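PDB 5IL6: polyketide synthase/nonribosomal peptide synthetase hybrid RzxB from Pseudomonas fluorescens, which probably dehydrates beta-hydroxyacyl intermediates during rhizoxin assembly by a trans-AT polyketide synthase, through its double-hotdog dehydratase domain. Local coordinates for residues R76-S81 / A132-V137. Sequence-based numbering, arbitrary orientation.
Sequences RGLVIS and ASTAEV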
ATOM      1  N   ARG A  76      16.517 -13.332  -0.994  1.00 68.74           N
ATOM      2  CA  ARG A  76      15.530 -13.170  -2.050  1.00 71.24           C
ATOM      3  C   ARG A  76      14.506 -12.141  -1.588  1.00 60.94           C
ATOM      4  O   ARG A  76      14.437 -11.783  -0.411  1.00 59.41           O
ATOM      5  CB  ARG A  76      14.841 -14.500  -2.388  1.00 80.26           C
ATOM      6  CG  ARG A  76      15.785 -15.637  -2.728  1.00 89.43           C
ATOM      7  CD  ARG A  76      15.008 -16.851  -3.195  1.00 90.02           C
ATOM      8  NE  ARG A  76      14.782 -16.804  -4.637  1.00 89.75           N
ATOM      9  CZ  ARG A  76      14.001 -17.644  -5.310  1.00 91.94           C
ATOM     10  NH1 ARG A  76      13.334 -18.597  -4.672  1.00 94.09           N
ATOM     11  NH2 ARG A  76      13.874 -17.517  -6.623  1.00 92.56           N
ATOM     12  N   GLY A  77      13.711 -11.654  -2.534  1.00 51.31           N
ATOM     13  CA  GLY A  77      12.676 -10.679  -2.249  1.00 41.93           C
ATOM     14  C   GLY A  77      11.288 -11.234  -2.495  1.00 42.30           C
ATOM     15  O   GLY A  77      11.096 -12.127  -3.323  1.00 41.42           O
ATOM     16  N   LEU A  78      10.324 -10.708  -1.746  1.00 43.93           N
ATOM     17  CA  LEU A  78       8.922 -11.037  -1.945  1.00 43.80           C
ATOM     18  C   LEU A  78       8.369 -10.143  -3.047  1.00 38.05           C
ATOM     19  O   LEU A  78       8.402  -8.912  -2.930  1.00 39.91           O
ATOM     20  CB  LEU A  78       8.149 -10.842  -0.642  1.00 50.55           C
ATOM     21  CG  LEU A  78       6.987 -11.777  -0.287  1.00 58.09           C
ATOM     22  CD1 LEU A  78       7.264 -13.234  -0.640  1.00 61.33           C
ATOM     23  CD2 LEU A  78       6.705 -11.650   1.202  1.00 60.64           C
ATOM     24  N   VAL A  79       7.871 -10.754  -4.118  1.00 32.04           N
ATOM     25  CA  VAL A  79       7.387 -10.026  -5.285  1.00 31.07           C
ATOM     26  C   VAL A  79       5.889 -10.259  -5.404  1.00 27.69           C
ATOM     27  O   VAL A  79       5.432 -11.408  -5.449  1.00 28.66           O
ATOM     28  CB  VAL A  79       8.110 -10.457  -6.571  1.00 30.46           C
ATOM     29  CG1 VAL A  79       7.580  -9.671  -7.769  1.00 30.63           C
ATOM     30  CG2 VAL A  79       9.619 -10.268  -6.430  1.00 32.65           C
ATOM     31  N   ILE A  80       5.130  -9.170  -5.439  1.00 23.31           N
ATOM     32  CA  ILE A  80       3.702  -9.196  -5.720  1.00 25.07           C
ATOM     33  C   ILE A  80       3.502  -8.546  -7.080  1.00 26.97           C
ATOM     34  O   ILE A  80       4.043  -7.466  -7.341  1.00 23.88           O
ATOM     35  CB  ILE A  80       2.900  -8.472  -4.624  1.00 26.09           C
ATOM     36  CG1 ILE A  80       3.120  -9.159  -3.271  1.00 26.53           C
ATOM     37  CG2 ILE A  80       1.416  -8.428  -4.979  1.00 27.40           C
ATOM     38  CD1 ILE A  80       2.616  -8.359  -2.083  1.00 25.10           C
ATOM     39  N   SER A  81       2.745  -9.209  -7.951  1.00 24.93           N
ATOM     40  CA  SER A  81       2.628  -8.799  -9.342  1.00 27.79           C
ATOM     41  C   SER A  81       1.168  -8.754  -9.766  1.00 28.28           C
ATOM     42  O   SER A  81       0.339  -9.536  -9.291  1.00 25.45           O
ATOM     43  CB  SER A  81       3.395  -9.752 -10.266  1.00 28.96           C
ATOM     44  OG  SER A  81       4.780  -9.753  -9.966  1.00 33.64           O
ATOM     45  N   ALA A 132       1.895 -13.666  -6.720  1.00 29.14           N
ATOM     46  CA  ALA A 132       3.136 -13.417  -6.009  1.00 30.76           C
ATOM     47  C   ALA A 132       4.164 -14.484  -6.358  1.00 37.51           C
ATOM     48  O   ALA A 132       3.855 -15.516  -6.962  1.00 32.47           O
ATOM     49  CB  ALA A 132       2.906 -13.366  -4.495  1.00 26.30           C
ATOM     50  N   SER A 133       5.402 -14.214  -5.962  1.00 41.08           N
ATOM     51  CA  SER A 133       6.528 -15.118  -6.177  1.00 38.18           C
ATOM     52  C   SER A 133       7.670 -14.640  -5.288  1.00 38.45           C
ATOM     53  O   SER A 133       7.545 -13.646  -4.565  1.00 38.23           O
ATOM     54  CB  SER A 133       6.939 -15.153  -7.649  1.00 36.39           C
ATOM     55  OG  SER A 133       7.372 -13.875  -8.082  1.00 41.42           O
ATOM     56  N   THR A 134       8.787 -15.360  -5.342  1.00 41.22           N
ATOM     57  CA  THR A 134      10.027 -14.935  -4.708  1.00 49.41           C
ATOM     58  C   THR A 134      11.109 -14.860  -5.775  1.00 47.23           C
ATOM     59  O   THR A 134      11.133 -15.676  -6.701  1.00 43.61           O
ATOM     60  CB  THR A 134      10.456 -15.902  -3.598  1.00 61.82           C
ATOM     61  OG1 THR A 134      10.653 -17.208  -4.150  1.00 63.15           O
ATOM     62  CG2 THR A 134       9.385 -15.986  -2.515  1.00 66.05           C
ATOM     63  N   ALA A 135      11.999 -13.876  -5.656  1.00 51.47           N
ATOM     64  CA  ALA A 135      13.032 -13.689  -6.663  1.00 57.59           C
ATOM     65  C   ALA A 135      14.254 -13.010  -6.063  1.00 62.64           C
ATOM     66  O   ALA A 135      14.156 -12.283  -5.071  1.00 60.42           O
ATOM     67  CB  ALA A 135      12.516 -12.847  -7.834  1.00 56.32           C
ATOM     68  N   GLU A 136      15.410 -13.265  -6.674  1.00 67.23           N
ATOM     69  CA  GLU A 136      16.557 -12.390  -6.477  1.00 72.69           C
ATOM     70  C   GLU A 136      16.268 -11.079  -7.199  1.00 65.98           C
ATOM     71  O   GLU A 136      15.948 -11.087  -8.392  1.00 62.22           O
ATOM     72  CB  GLU A 136      17.831 -13.029  -7.039  1.00 86.09           C
ATOM     73  CG  GLU A 136      18.123 -14.449  -6.584  1.00 94.38           C
ATOM     74  CD  GLU A 136      19.210 -15.105  -7.423  1.00102.66           C
ATOM     75  OE1 GLU A 136      18.873 -15.725  -8.458  1.00103.87           O
ATOM     76  OE2 GLU A 136      20.403 -14.982  -7.065  1.00107.42           O
ATOM     77  N   VAL A 137      16.371  -9.951  -6.493  1.00 67.07           N
ATOM     78  CA  VAL A 137      16.051  -8.668  -7.107  1.00 70.01           C
ATOM     79  C   VAL A 137      17.160  -7.654  -6.858  1.00 73.39           C
ATOM     80  O   VAL A 137      17.916  -7.730  -5.887  1.00 73.50           O
ATOM     81  CB  VAL A 137      14.687  -8.122  -6.629  1.00 67.43           C
ATOM     82  CG1 VAL A 137      14.359  -6.807  -7.335  1.00 68.54           C
ATOM     83  CG2 VAL A 137      13.598  -9.149  -6.898  1.00 65.37           C
TER
HETATM   84  O   HOH W   1       5.088 -12.435  -8.803  1.00 30.32           O
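A132 faces I80 as a non-hydrogen-bonded pair, a rung of the antiparallel ladder that ties the end of strand 124-135 to the beginning of strand 77-85. The two CA atoms of this pair lie 4.3 Å apart, and A132 CA also makes a CA-H...O contact with V79 O. Next comes S133, bonded to V79 in both directions: V79 N gives to S133 O and S133 N to V79 O, each at 2.9 Å. With OG between the backbone N and the carbonyl carbon (chi1 62°), S133 sets its hydroxyl 3.8 Å from V79 CB, and one water joins S133 OG to S81 OG.

T134, on the same face as L78, shows how a threonine can divide its branches. CG2 approaches L78 CD1 at 3.9 Å, while OG1 lies over one face of the R76 guanidinium, 3.1 Å from R76 NH1 but at too poor an angle for a hydrogen bond. The arginine chain bends at chi3 (88°) and crosses the T134 side chain at about a right angle, its guanidinium turning the same face to A135 N. A135 closes the ladder with G77: G77 N reaches A135 O at 2.7 Å in a nearly straight bond, and A135 N returns one to G77 O at 3.1 Å. On the opposite face, which V79 shares with S133 and A135, V79 CG2 meets both A135 CB and, at 4.2 Å, V137 CG2, so the valine pair continues the apolar contact just past the ladder.

Within the double-hotdog fold of polyketide synthase dehydratases, helix 53-67 packs against I80, L78 and A132. Strand 77-85 runs between 124-135 and 230-239; L78 and I80 bond to L239 and C237 of the latter, whose V238 touches V79 and V137, while A132 bonds onward to Y111 of strand 110-118.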